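Local coordinates for 4-alpha-glucanotransferase (Streptococcus agalactiae, PDB 6M6T), which is an amylomaltase of the TIM-barrel class and holds bound glycan in two pockets, at residues 381-386 with 417-422; 127-132 with 191-196; 299-304 with 326-331. All blocks are in the same frame, centred on the assembly; numbering follows the deposited sequence.

Contact 1: residues 381-386 with 417-422; sequences IPHNYT and ENYMRR
Two groups of His-383 grip the phenol oxygen of Tyr-419. The ring ND1 of His-383 lies 2.6 Å from Tyr-419 OH in a hydrogen bond whose donor could be either atom, and the backbone N of His-383 donates to Tyr-419 OH over 3.1 Å, well bent at 140°. The first torsion of His-383 (61°) sets CG between its own backbone N and carbonyl carbon, which lets ring and amide converge on one oxygen. ND1 arrives at the edge of the phenol, near its plane; the two rings meet rim to rim, centroids 5.7 Å apart and planes turned by 32°. Far round the imidazole, NE2 has a weak hydrogen bond to the carbonyl of Gly-376.

The segments come from two successive crossings of the TIM barrel: 381-386 sits in the loop ahead of strand 389-392, and Tyr-419 in the last turn of helix 410-419, which follows that strand. That helix closes in a Schellman motif, with Arg-421 at positive phi.

Apolar atoms fill in around the phenol. Ile-381 CG1 lies 3.6 Å from Tyr-419 CZ, and Pro-382 CG approaches Tyr-419 CE1 to 3.7 Å, the pyrrolidine and the phenol running past each other in opposite directions. Phe-371 adds an edge-to-face partner for the Tyr-419 ring.

Contact 2: residues 127-132 with 191-196; sequences TRMLSD and TQYFFY
The Tyr-193 ring is met at a slant by Met-129, whose terminal methyl CE lies 4.0 Å from Tyr-193 CZ, near the hydroxyl end of the phenol. Two further rings flank the tyrosine: Phe-133 pairs with it edge-to-face, and Phe-120 of helix 105-122 meets it with the planes at about 35°. The other flat group, the guanidinium of Arg-128, takes no part in the contact with 191-196; Asp-132 OD2 lies at its edge, in its plane, 2.8 Å from Arg-128 NH2. That salt bridge spans one helical turn, and its hydrogen bond is weak, bent to 118°.

Tyr-193 reaches the neighbouring helix because its CG is anti to the backbone N (chi1 166°), which extends the ring across the gap between the two backbones. Met-129 comes from the other helix, its chain bent at the last torsion, though the exact placing of CE is uncertain at this resolution. At the base of the tyrosine, Leu-130 CD1 sits 4.3 Å from Tyr-193 CB, a looser touch; Leu-130 also packs on Val-190 and Lys-186, about one and two turns before Tyr-193 on the same helix. No hydrogen bond crosses between the segments, and the nearest pair of CA atoms, those of Leu-130 and Tyr-193, is 6.9 Å apart.

This is plain helix-on-helix packing of apolar and aromatic side chains, joining the short helix 126-134 to the long helix 182-208 in the helical, strand-free region inserted between the barrel strands 43-45 and 212-217.

Contact 3: residues 299-304 with 326-331; sequences KGFSDY and ELFATI
Between the neighbouring parallel barrel strands 292-295 and 340-342 the chain makes a beta-alpha-beta crossover, interrupted by strands of a small antiparallel sheet; here the turn leading into strand 303-308 packs on the crossover helix 324-335. The join is made by Phe-301, which meets Phe-328 in a T-shaped (edge-to-face) stack. Phe-328 supplies the edge, its CZ standing over one face of the Phe-301 ring toward the rim, with the centroids 5.5 Å apart and the planes at 67°. Phe-328 CE2 also comes within 3.9 Å of Phe-301 CB, which lies in the plane of the Phe-328 ring. One residue earlier on the helix, Leu-327 CD2 comes obliquely to within 3.4 Å of Phe-301 CD1. The same methyl lies over a face of Phe-328, so the leucine sits against both rings. Trp-279 and Leu-355, from two other helices, close round Phe-301.

The turn itself is held by the carbonyl of Lys-299, which accepts from two backbone amides, those of Ser-302 and Asp-303. Ser-302 OG lies 3.1 Å from Lys-299 O, in the carbonyl plane on a lone pair. Lys-299 NZ meanwhile bonds to the carbonyl of Tyr-347, a residue of a glycan pocket. With no hydrogen bond between the segments, the join rests on buried apolar packing and the edge-to-face ring contact.

How the contacts relate
Along the chain the contacts come in series, contact 2 first, then contact 3, then contact 1. All belong to connections between strands of the one eight-stranded parallel barrel: contact 2 to the helical insertion after strand 43-45, contact 3 to the crossover after 292-295, contact 1 to the loops and helices before and after 389-392. Contacts 1 and 2 lie on opposite sides of the chain's centre, their own centres 50 Å apart; contact 3 is 32 Å from contact 1 and 34 Å from contact 2, centre to centre. The three thus pack separate parts of the barrel's surroundings. The side chain of Ile-381 is about 10 Å from a bound GLC, that of Phe-301 about 10 Å from bound AC1 and ASO.

Contact 1: residues 381-386 with 417-422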
loop_
_atom_site.group_PDB
_atom_site.type_symbol
_atom_site.label_atom_id
_atom_site.label_comp_id
_atom_site.label_asym_id
_atom_site.label_seq_id
_atom_site.Cartn_x
_atom_site.Cartn_y
_atom_site.Cartn_z
ATOM N N ILE A 381 -0.900 -24.217 6.291
ATOM C CA ILE A 381 -0.913 -24.739 7.664
ATOM C C ILE A 381 0.513 -24.690 8.204
ATOM O O ILE A 381 1.463 -25.024 7.479
ATOM C CB ILE A 381 -1.511 -26.162 7.736
ATOM C CG1 ILE A 381 -1.974 -26.502 9.161
ATOM C CG2 ILE A 381 -0.513 -27.197 7.256
ATOM C CD1 ILE A 381 -3.271 -27.261 9.260
ATOM N N PRO A 382 0.711 -24.260 9.453
ATOM C CA PRO A 382 2.081 -23.977 9.944
ATOM C C PRO A 382 3.126 -25.058 9.665
ATOM O O PRO A 382 4.281 -24.730 9.351
ATOM C CB PRO A 382 1.866 -23.789 11.451
ATOM C CG PRO A 382 0.448 -23.288 11.572
ATOM C CD PRO A 382 -0.335 -23.810 10.396
ATOM N N HIS A 383 2.759 -26.327 9.743
ATOM C CA HIS A 383 3.819 -27.306 9.584
ATOM C C HIS A 383 4.286 -27.456 8.167
ATOM O O HIS A 383 4.969 -28.444 7.932
ATOM C CB HIS A 383 3.367 -28.656 10.130
ATOM C CG HIS A 383 2.173 -29.236 9.433
ATOM N ND1 HIS A 383 0.956 -29.411 10.066
ATOM C CD2 HIS A 383 2.018 -29.716 8.173
ATOM C CE1 HIS A 383 0.100 -29.959 9.219
ATOM N NE2 HIS A 383 0.719 -30.151 8.065
ATOM N N ASN A 384 3.946 -26.580 7.220
ATOM C CA ASN A 384 4.451 -26.664 5.857
ATOM C C ASN A 384 5.260 -25.438 5.470
ATOM O O ASN A 384 5.671 -25.312 4.301
ATOM C CB ASN A 384 3.298 -26.853 4.867
ATOM C CG ASN A 384 2.691 -28.224 4.957
ATOM O OD1 ASN A 384 1.468 -28.387 4.914
ATOM N ND2 ASN A 384 3.546 -29.230 5.100
ATOM N N TYR A 385 5.493 -24.530 6.414
ATOM C CA TYR A 385 6.260 -23.333 6.124
ATOM C C TYR A 385 7.741 -23.678 6.084
ATOM O O TYR A 385 8.196 -24.617 6.745
ATOM C CB TYR A 385 5.996 -22.259 7.174
ATOM C CG TYR A 385 4.553 -21.844 7.309
ATOM C CD1 TYR A 385 3.584 -22.283 6.413
ATOM C CD2 TYR A 385 4.163 -20.993 8.334
ATOM C CE1 TYR A 385 2.256 -21.894 6.540
ATOM C CE2 TYR A 385 2.842 -20.598 8.483
ATOM C CZ TYR A 385 1.886 -21.040 7.574
ATOM O OH TYR A 385 0.567 -20.631 7.709
ATOM N N THR A 386 8.489 -22.929 5.280
ATOM C CA THR A 386 9.941 -23.011 5.282
ATOM C C THR A 386 10.505 -21.646 5.674
ATOM O O THR A 386 9.766 -20.683 5.888
ATOM C CB THR A 386 10.469 -23.481 3.929
ATOM O OG1 THR A 386 10.669 -22.346 3.088
ATOM C CG2 THR A 386 9.465 -24.418 3.275
ATOM N N GLU A 417 -8.517 -25.119 17.600
ATOM C CA GLU A 417 -8.164 -25.012 19.012
ATOM C C GLU A 417 -7.259 -26.165 19.435
ATOM O O GLU A 417 -6.425 -26.004 20.335
ATOM C CB GLU A 417 -9.432 -24.948 19.875
ATOM C CG GLU A 417 -10.254 -23.658 19.696
ATOM C CD GLU A 417 -11.465 -23.560 20.635
ATOM O OE1 GLU A 417 -12.197 -24.568 20.790
ATOM O OE2 GLU A 417 -11.693 -22.463 21.204
ATOM N N ASN A 418 -7.419 -27.328 18.805
ATOM C CA ASN A 418 -6.509 -28.443 19.013
ATOM C C ASN A 418 -5.090 -28.128 18.534
ATOM O O ASN A 418 -4.165 -27.958 19.338
ATOM C CB ASN A 418 -7.048 -29.669 18.283
ATOM C CG ASN A 418 -7.093 -30.893 19.165
ATOM O OD1 ASN A 418 -6.345 -30.985 20.144
ATOM N ND2 ASN A 418 -7.967 -31.849 18.828
ATOM N N TYR A 419 -4.943 -27.988 17.219
ATOM C CA TYR A 419 -3.678 -27.761 16.530
ATOM C C TYR A 419 -2.784 -26.730 17.190
ATOM O O TYR A 419 -1.564 -26.886 17.212
ATOM C CB TYR A 419 -3.962 -27.304 15.106
ATOM C CG TYR A 419 -2.774 -27.321 14.186
ATOM C CD1 TYR A 419 -1.804 -26.325 14.239
ATOM C CD2 TYR A 419 -2.636 -28.322 13.225
ATOM C CE1 TYR A 419 -0.711 -26.345 13.365
ATOM C CE2 TYR A 419 -1.559 -28.344 12.357
ATOM C CZ TYR A 419 -0.603 -27.357 12.428
ATOM O OH TYR A 419 0.459 -27.391 11.558
ATOM N N MET A 420 -3.375 -25.652 17.688
ATOM C CA MET A 420 -2.617 -24.527 18.211
ATOM C C MET A 420 -2.534 -24.524 19.725
ATOM O O MET A 420 -1.871 -23.642 20.287
ATOM C CB MET A 420 -3.227 -23.212 17.721
ATOM C CG MET A 420 -3.089 -23.014 16.221
ATOM S SD MET A 420 -3.733 -21.456 15.609
ATOM C CE MET A 420 -5.295 -22.033 14.963
ATOM N N ARG A 421 -3.187 -25.479 20.395
ATOM C CA ARG A 421 -3.067 -25.654 21.845
ATOM C C ARG A 421 -3.584 -24.434 22.612
ATOM O O ARG A 421 -2.887 -23.846 23.440
ATOM C CB ARG A 421 -1.616 -25.969 22.241
ATOM C CG ARG A 421 -1.020 -27.176 21.524
ATOM C CD ARG A 421 -1.996 -28.335 21.583
ATOM N NE ARG A 421 -2.314 -28.727 22.957
ATOM C CZ ARG A 421 -3.461 -29.295 23.336
ATOM N NH1 ARG A 421 -4.421 -29.536 22.445
ATOM N NH2 ARG A 421 -3.647 -29.630 24.611
ATOM N N ARG A 422 -4.836 -24.065 22.340
ATOM C CA ARG A 422 -5.417 -22.925 23.037
ATOM C C ARG A 422 -5.671 -23.291 24.495
ATOM O O ARG A 422 -6.407 -24.239 24.793
ATOM C CB ARG A 422 -6.712 -22.452 22.369
ATOM C CG ARG A 422 -7.419 -21.300 23.136
ATOM C CD ARG A 422 -8.809 -20.984 22.573
ATOM N NE ARG A 422 -9.475 -19.863 23.246
ATOM C CZ ARG A 422 -10.454 -19.129 22.706
ATOM N NH1 ARG A 422 -10.895 -19.377 21.472
ATOM N NH2 ARG A 422 -11.002 -18.143 23.405
#

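Contact 2: residues 127-132 with 191-196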
loop_
_atom_site.group_PDB
_atom_site.type_symbol
_atom_site.label_atom_id
_atom_site.label_comp_id
_atom_site.label_asym_id
_atom_site.label_seq_id
_atom_site.Cartn_x
_atom_site.Cartn_y
_atom_site.Cartn_z
ATOM N N THR A 127 12.651 28.631 -3.891
ATOM C CA THR A 127 12.699 28.027 -5.211
ATOM C C THR A 127 13.943 27.164 -5.394
ATOM O O THR A 127 13.864 26.123 -6.050
ATOM C CB THR A 127 12.593 29.104 -6.302
ATOM O OG1 THR A 127 13.860 29.747 -6.501
ATOM C CG2 THR A 127 11.518 30.140 -5.935
ATOM N N ARG A 128 15.077 27.531 -4.788
ATOM C CA ARG A 128 16.262 26.690 -4.944
ATOM C C ARG A 128 16.240 25.451 -4.062
ATOM O O ARG A 128 17.097 24.584 -4.234
ATOM C CB ARG A 128 17.549 27.467 -4.664
ATOM C CG ARG A 128 18.728 26.974 -5.504
ATOM C CD ARG A 128 20.059 27.349 -4.898
ATOM N NE ARG A 128 21.189 26.816 -5.659
ATOM C CZ ARG A 128 21.516 25.529 -5.720
ATOM N NH1 ARG A 128 22.564 25.144 -6.436
ATOM N NH2 ARG A 128 20.796 24.625 -5.072
ATOM N N MET A 129 15.311 25.362 -3.109
ATOM C CA MET A 129 15.059 24.101 -2.423
ATOM C C MET A 129 14.096 23.247 -3.231
ATOM O O MET A 129 14.325 22.044 -3.417
ATOM C CB MET A 129 14.496 24.355 -1.021
ATOM C CG MET A 129 15.276 25.380 -0.200
ATOM S SD MET A 129 14.765 25.597 1.532
ATOM C CE MET A 129 13.242 24.664 1.592
ATOM N N LEU A 130 13.034 23.868 -3.752
ATOM C CA LEU A 130 12.034 23.119 -4.505
ATOM C C LEU A 130 12.627 22.542 -5.789
ATOM O O LEU A 130 12.346 21.393 -6.154
ATOM C CB LEU A 130 10.840 24.017 -4.809
ATOM C CG LEU A 130 9.824 23.509 -5.829
ATOM C CD1 LEU A 130 9.244 22.168 -5.403
ATOM C CD2 LEU A 130 8.719 24.541 -6.002
ATOM N N SER A 131 13.459 23.319 -6.481
ATOM C CA SER A 131 14.045 22.830 -7.721
ATOM C C SER A 131 15.101 21.769 -7.439
ATOM O O SER A 131 15.164 20.746 -8.132
ATOM C CB SER A 131 14.630 23.997 -8.530
ATOM O OG SER A 131 16.038 24.113 -8.364
ATOM N N ASP A 132 15.927 21.983 -6.410
ATOM C CA ASP A 132 16.833 20.931 -5.954
ATOM C C ASP A 132 16.084 19.644 -5.624
ATOM O O ASP A 132 16.665 18.555 -5.684
ATOM C CB ASP A 132 17.616 21.409 -4.729
ATOM C CG ASP A 132 19.092 21.628 -5.015
ATOM O OD1 ASP A 132 19.573 21.193 -6.092
ATOM O OD2 ASP A 132 19.774 22.222 -4.147
ATOM N N THR A 191 3.396 20.387 -2.460
ATOM C CA THR A 191 2.880 19.353 -1.570
ATOM C C THR A 191 3.663 18.054 -1.730
ATOM O O THR A 191 3.907 17.357 -0.738
ATOM C CB THR A 191 1.380 19.126 -1.785
ATOM O OG1 THR A 191 1.106 18.842 -3.167
ATOM C CG2 THR A 191 0.599 20.353 -1.342
ATOM N N GLN A 192 4.112 17.724 -2.948
ATOM C CA GLN A 192 4.965 16.542 -3.089
ATOM C C GLN A 192 6.294 16.737 -2.360
ATOM O O GLN A 192 6.823 15.792 -1.749
ATOM C CB GLN A 192 5.189 16.204 -4.568
ATOM C CG GLN A 192 4.003 15.486 -5.264
ATOM C CD GLN A 192 3.433 14.304 -4.468
ATOM O OE1 GLN A 192 4.102 13.286 -4.257
ATOM N NE2 GLN A 192 2.182 14.435 -4.044
ATOM N N TYR A 193 6.827 17.966 -2.388
ATOM C CA TYR A 193 8.058 18.258 -1.653
ATOM C C TYR A 193 7.861 18.051 -0.155
ATOM O O TYR A 193 8.728 17.480 0.527
ATOM C CB TYR A 193 8.520 19.686 -1.942
ATOM C CG TYR A 193 9.588 20.213 -0.991
ATOM C CD1 TYR A 193 10.933 19.882 -1.165
ATOM C CD2 TYR A 193 9.254 21.054 0.075
ATOM C CE1 TYR A 193 11.908 20.366 -0.299
ATOM C CE2 TYR A 193 10.227 21.538 0.943
ATOM C CZ TYR A 193 11.549 21.189 0.752
ATOM O OH TYR A 193 12.514 21.667 1.609
ATOM N N PHE A 194 6.718 18.503 0.368
ATOM C CA PHE A 194 6.391 18.297 1.776
ATOM C C PHE A 194 6.356 16.820 2.113
ATOM O O PHE A 194 6.983 16.369 3.083
ATOM C CB PHE A 194 5.035 18.909 2.095
ATOM C CG PHE A 194 5.048 20.378 2.155
ATOM C CD1 PHE A 194 6.176 21.047 2.606
ATOM C CD2 PHE A 194 3.937 21.099 1.781
ATOM C CE1 PHE A 194 6.198 22.412 2.670
ATOM C CE2 PHE A 194 3.954 22.456 1.837
ATOM C CZ PHE A 194 5.085 23.122 2.285
ATOM N N PHE A 195 5.562 16.067 1.352
ATOM C CA PHE A 195 5.491 14.626 1.516
ATOM C C PHE A 195 6.874 14.029 1.659
ATOM O O PHE A 195 7.173 13.363 2.649
ATOM C CB PHE A 195 4.780 13.982 0.327
ATOM C CG PHE A 195 4.354 12.579 0.593
ATOM C CD1 PHE A 195 5.230 11.520 0.378
ATOM C CD2 PHE A 195 3.082 12.310 1.091
ATOM C CE1 PHE A 195 4.838 10.215 0.642
ATOM C CE2 PHE A 195 2.675 11.010 1.353
ATOM C CZ PHE A 195 3.548 9.954 1.126
ATOM N N TYR A 196 7.719 14.237 0.655
ATOM C CA TYR A 196 8.984 13.516 0.653
ATOM C C TYR A 196 9.890 13.971 1.793
ATOM O O TYR A 196 10.531 13.132 2.435
ATOM C CB TYR A 196 9.666 13.652 -0.705
ATOM C CG TYR A 196 9.179 12.589 -1.648
ATOM C CD1 TYR A 196 7.847 12.571 -2.058
ATOM C CD2 TYR A 196 10.030 11.580 -2.105
ATOM C CE1 TYR A 196 7.370 11.594 -2.919
ATOM C CE2 TYR A 196 9.563 10.589 -2.967
ATOM C CZ TYR A 196 8.228 10.606 -3.362
ATOM O OH TYR A 196 7.738 9.643 -4.204
#

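Contact 3: residues 299-304 with 326-331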
loop_
_atom_site.group_PDB
_atom_site.type_symbol
_atom_site.label_atom_id
_atom_site.label_comp_id
_atom_site.label_asym_id
_atom_site.label_seq_id
_atom_site.Cartn_x
_atom_site.Cartn_y
_atom_site.Cartn_z
ATOM N N LYS A 299 1.363 -13.068 -8.871
ATOM C CA LYS A 299 0.756 -13.877 -9.920
ATOM C C LYS A 299 0.714 -13.120 -11.243
ATOM O O LYS A 299 0.969 -13.691 -12.312
ATOM C CB LYS A 299 -0.654 -14.300 -9.495
ATOM C CG LYS A 299 -1.356 -15.259 -10.472
ATOM C CD LYS A 299 -0.404 -16.345 -10.987
ATOM C CE LYS A 299 -0.985 -17.060 -12.155
ATOM N NZ LYS A 299 -2.396 -17.297 -11.829
ATOM N N GLY A 300 0.432 -11.820 -11.179
ATOM C CA GLY A 300 0.316 -10.988 -12.360
ATOM C C GLY A 300 1.570 -10.900 -13.201
ATOM O O GLY A 300 1.489 -10.419 -14.340
ATOM N N PHE A 301 2.722 -11.337 -12.678
ATOM C CA PHE A 301 3.943 -11.353 -13.476
ATOM C C PHE A 301 4.159 -12.676 -14.197
ATOM O O PHE A 301 5.021 -12.749 -15.075
ATOM C CB PHE A 301 5.147 -10.996 -12.595
ATOM C CG PHE A 301 5.111 -9.580 -12.128
ATOM C CD1 PHE A 301 5.620 -8.565 -12.923
ATOM C CD2 PHE A 301 4.499 -9.246 -10.926
ATOM C CE1 PHE A 301 5.552 -7.237 -12.519
ATOM C CE2 PHE A 301 4.432 -7.920 -10.505
ATOM C CZ PHE A 301 4.961 -6.917 -11.301
ATOM N N SER A 302 3.385 -13.711 -13.874
ATOM C CA SER A 302 3.397 -14.951 -14.636
ATOM C C SER A 302 2.207 -15.052 -15.586
ATOM O O SER A 302 2.378 -15.341 -16.773
ATOM C CB SER A 302 3.424 -16.155 -13.681
ATOM O OG SER A 302 2.131 -16.441 -13.158
ATOM N N ASP A 303 1.002 -14.808 -15.075
ATOM C CA ASP A 303 -0.244 -14.924 -15.829
ATOM C C ASP A 303 -1.241 -13.990 -15.157
ATOM O O ASP A 303 -1.592 -14.221 -13.997
ATOM C CB ASP A 303 -0.794 -16.361 -15.810
ATOM C CG ASP A 303 0.017 -17.338 -16.656
ATOM O OD1 ASP A 303 0.072 -17.133 -17.892
ATOM O OD2 ASP A 303 0.562 -18.334 -16.089
ATOM N N TYR A 304 -1.705 -12.955 -15.859
ATOM C CA TYR A 304 -2.714 -12.056 -15.298
ATOM C C TYR A 304 -4.076 -12.290 -15.945
ATOM O O TYR A 304 -4.183 -12.730 -17.095
ATOM C CB TYR A 304 -2.335 -10.576 -15.447
ATOM C CG TYR A 304 -2.275 -10.139 -16.877
ATOM C CD1 TYR A 304 -1.146 -10.401 -17.640
ATOM C CD2 TYR A 304 -3.348 -9.497 -17.486
ATOM C CE1 TYR A 304 -1.070 -10.031 -18.961
ATOM C CE2 TYR A 304 -3.282 -9.128 -18.824
ATOM C CZ TYR A 304 -2.132 -9.391 -19.545
ATOM O OH TYR A 304 -2.004 -9.045 -20.860
ATOM N N GLU A 326 11.922 -12.764 -17.818
ATOM C CA GLU A 326 12.773 -11.753 -18.448
ATOM C C GLU A 326 12.841 -10.483 -17.600
ATOM O O GLU A 326 13.923 -9.922 -17.388
ATOM C CB GLU A 326 12.269 -11.432 -19.863
ATOM C CG GLU A 326 12.224 -12.621 -20.817
ATOM C CD GLU A 326 11.055 -13.561 -20.515
ATOM O OE1 GLU A 326 11.151 -14.787 -20.794
ATOM O OE2 GLU A 326 10.043 -13.059 -19.970
ATOM N N LEU A 327 11.687 -10.017 -17.111
ATOM C CA LEU A 327 11.650 -8.801 -16.304
ATOM C C LEU A 327 12.554 -8.932 -15.094
ATOM O O LEU A 327 13.352 -8.034 -14.794
ATOM C CB LEU A 327 10.220 -8.505 -15.850
ATOM C CG LEU A 327 10.123 -7.626 -14.602
ATOM C CD1 LEU A 327 10.413 -6.176 -14.959
ATOM C CD2 LEU A 327 8.763 -7.738 -13.925
ATOM N N PHE A 328 12.450 -10.054 -14.389
ATOM C CA PHE A 328 13.207 -10.142 -13.153
ATOM C C PHE A 328 14.682 -10.427 -13.413
ATOM O O PHE A 328 15.536 -9.971 -12.647
ATOM C CB PHE A 328 12.553 -11.163 -12.223
ATOM C CG PHE A 328 11.277 -10.656 -11.592
ATOM C CD1 PHE A 328 11.318 -9.713 -10.571
ATOM C CD2 PHE A 328 10.032 -11.087 -12.051
ATOM C CE1 PHE A 328 10.149 -9.230 -9.997
ATOM C CE2 PHE A 328 8.856 -10.605 -11.481
ATOM C CZ PHE A 328 8.920 -9.674 -10.447
ATOM N N ALA A 329 15.024 -11.119 -14.499
ATOM C CA ALA A 329 16.436 -11.187 -14.858
ATOM C C ALA A 329 16.984 -9.798 -15.156
ATOM O O ALA A 329 18.110 -9.461 -14.764
ATOM C CB ALA A 329 16.645 -12.113 -16.054
ATOM N N THR A 330 16.200 -8.974 -15.850
ATOM C CA THR A 330 16.666 -7.635 -16.175
ATOM C C THR A 330 16.863 -6.818 -14.915
ATOM O O THR A 330 17.849 -6.081 -14.797
ATOM C CB THR A 330 15.685 -6.943 -17.115
ATOM O OG1 THR A 330 15.356 -7.829 -18.188
ATOM C CG2 THR A 330 16.307 -5.685 -17.694
ATOM N N ILE A 331 15.940 -6.951 -13.953
ATOM C CA ILE A 331 16.081 -6.218 -12.692
ATOM C C ILE A 331 17.337 -6.676 -11.953
ATOM O O ILE A 331 18.153 -5.853 -11.527
ATOM C CB ILE A 331 14.812 -6.350 -11.822
ATOM C CG1 ILE A 331 13.629 -5.639 -12.482
ATOM C CG2 ILE A 331 15.026 -5.716 -10.459
ATOM C CD1 ILE A 331 12.289 -5.977 -11.872
#